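Local structure of catalase-3 (Neurospora crassa, 4AJ9) at residues C[538-543]-C[565-570]. The protein breaks down hydrogen peroxide to water and oxygen with the help of a heme cofactor, probably protecting cells from its toxic effects. Residues are numbered along the deposited sequence; the frame is centred on the assembly and turned at random.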
loop_
_atom_site.group_PDB
_atom_site.type_symbol
_atom_site.label_atom_id
_atom_site.label_comp_id
_atom_site.label_asym_id
_atom_site.label_seq_id
_atom_site.Cartn_x
_atom_site.Cartn_y
_atom_site.Cartn_z
ATOM N N SER C 538 -45.787 -27.531 9.678
ATOM C CA SER C 538 -46.266 -28.827 10.157
ATOM C C SER C 538 -46.054 -29.014 11.660
ATOM O O SER C 538 -45.835 -28.051 12.399
ATOM C CB SER C 538 -45.587 -29.965 9.381
ATOM O OG SER C 538 -46.219 -31.218 9.625
ATOM N N THR C 539 -46.110 -30.265 12.106
ATOM C CA THR C 539 -45.938 -30.570 13.520
ATOM C C THR C 539 -45.434 -31.993 13.685
ATOM O O THR C 539 -45.689 -32.839 12.831
ATOM C CB THR C 539 -47.249 -30.353 14.318
ATOM O OG1 THR C 539 -47.057 -30.736 15.685
ATOM C CG2 THR C 539 -48.400 -31.166 13.717
ATOM N N THR C 540 -44.704 -32.254 14.771
ATOM C CA THR C 540 -44.163 -33.590 15.009
ATOM C C THR C 540 -45.222 -34.539 15.571
ATOM O O THR C 540 -45.044 -35.756 15.561
ATOM C CB THR C 540 -42.924 -33.564 15.940
ATOM O OG1 THR C 540 -43.268 -32.961 17.191
ATOM C CG2 THR C 540 -41.800 -32.764 15.294
ATOM N N LYS C 541 -46.328 -33.969 16.041
ATOM C CA LYS C 541 -47.406 -34.751 16.635
ATOM C C LYS C 541 -48.414 -35.168 15.575
ATOM O O LYS C 541 -48.709 -34.401 14.658
ATOM C CB LYS C 541 -48.121 -33.937 17.709
ATOM C CG LYS C 541 -47.208 -33.201 18.671
ATOM C CD LYS C 541 -46.191 -34.119 19.316
ATOM C CE LYS C 541 -45.719 -33.541 20.642
ATOM N NZ LYS C 541 -45.913 -32.063 20.699
ATOM N N GLY C 542 -48.954 -36.377 15.711
ATOM C CA GLY C 542 -49.984 -36.853 14.801
ATOM C C GLY C 542 -49.430 -37.230 13.441
ATOM O O GLY C 542 -48.242 -37.515 13.308
ATOM N N GLY C 543 -50.289 -37.228 12.426
ATOM C CA GLY C 543 -49.887 -37.660 11.101
ATOM C C GLY C 543 -49.492 -36.536 10.163
ATOM O O GLY C 543 -49.218 -36.773 8.986
ATOM N N ILE C 565 -41.474 -27.413 8.023
ATOM C CA ILE C 565 -41.135 -26.833 9.319
ATOM C C ILE C 565 -41.899 -27.517 10.438
ATOM O O ILE C 565 -43.099 -27.743 10.314
ATOM C CB ILE C 565 -41.493 -25.341 9.342
ATOM C CG1 ILE C 565 -40.772 -24.604 8.206
ATOM C CG2 ILE C 565 -41.190 -24.714 10.716
ATOM C CD1 ILE C 565 -41.295 -23.189 7.984
ATOM N N ALA C 566 -41.206 -27.841 11.532
ATOM C CA ALA C 566 -41.865 -28.361 12.728
ATOM C C ALA C 566 -41.134 -27.930 14.005
ATOM O O ALA C 566 -40.219 -27.108 13.964
ATOM C CB ALA C 566 -41.987 -29.878 12.659
ATOM N N GLU C 567 -41.555 -28.478 15.136
ATOM C CA GLU C 567 -41.039 -28.058 16.431
ATOM C C GLU C 567 -39.570 -28.410 16.583
ATOM O O GLU C 567 -38.805 -27.649 17.174
ATOM C CB GLU C 567 -41.841 -28.698 17.567
ATOM C CG GLU C 567 -43.300 -28.271 17.612
ATOM C CD GLU C 567 -44.211 -29.202 16.835
ATOM O OE1 GLU C 567 -43.726 -29.912 15.924
ATOM O OE2 GLU C 567 -45.420 -29.217 17.147
ATOM N N TYR C 568 -39.189 -29.569 16.050
ATOM C CA TYR C 568 -37.802 -30.028 16.068
ATOM C C TYR C 568 -37.523 -30.844 14.814
ATOM O O TYR C 568 -38.436 -31.138 14.040
ATOM C CB TYR C 568 -37.477 -30.843 17.336
ATOM C CG TYR C 568 -38.298 -32.111 17.524
ATOM C CD1 TYR C 568 -37.917 -33.308 16.936
ATOM C CD2 TYR C 568 -39.445 -32.106 18.308
ATOM C CE1 TYR C 568 -38.665 -34.468 17.112
ATOM C CE2 TYR C 568 -40.200 -33.254 18.486
ATOM C CZ TYR C 568 -39.805 -34.428 17.890
ATOM O OH TYR C 568 -40.559 -35.565 18.079
ATOM N N LEU C 569 -36.270 -31.224 14.611
ATOM C CA LEU C 569 -35.897 -31.857 13.357
ATOM C C LEU C 569 -36.194 -33.351 13.328
ATOM O O LEU C 569 -35.280 -34.165 13.246
ATOM C CB LEU C 569 -34.417 -31.623 13.058
ATOM C CG LEU C 569 -34.005 -30.163 12.881
ATOM C CD1 LEU C 569 -32.527 -30.099 12.589
ATOM C CD2 LEU C 569 -34.822 -29.480 11.771
ATOM N N ALA C 570 -37.472 -33.710 13.383
ATOM C CA ALA C 570 -37.858 -35.104 13.209
ATOM C C ALA C 570 -37.556 -35.504 11.768
ATOM O O ALA C 570 -37.150 -34.664 10.959
ATOM C CB ALA C 570 -39.332 -35.288 13.517
#
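The carboxylate of Glu567 grips the 538-543 loop through both of its oxygens, where two neighbouring parallel strands of the C-terminal, glutaminase-I-like domain of this long catalase run out. OE2 accepts the hydroxyl of Thr539 on its syn lone pair, with OG1 2.7 Å away, while OE1 takes the backbone N-H of Thr540, N to OE1 2.8 Å. A glutamate suits the place because it offers an acceptor to each donor; the bend at chi2 (92°) brings CD to the loop leading into helix 544-557. Arg596 donates to Thr539 OG1 and forms a long, weak ion pair with OE2, which would probably favour the charged carboxylate. An alanine in place of Glu567 would probably leave both the Thr539 hydroxyl and the Thr540 N-H without these acceptors, and the loop freer to shift. Next along the chain toward the strands, Ser538 N donates to Ile565 O at 2.8 Å, extending the parallel pairing of strands 533-537 and 561-566. The CB of Ala566 points to the loop and packs 4.1 Å from Thr539 CA, where a larger side chain would have little room. Farther out, Thr540 bridges polar and aromatic partners: OG1 bonds weakly to Glu567 OE1, and the methyl makes a CH-pi contact with Tyr568, which also packs on Val497 of a second subunit. Thr540 CG2 sits 3.7 Å from the ring centroid, over one face, and 4.0 Å from Ala570 CB.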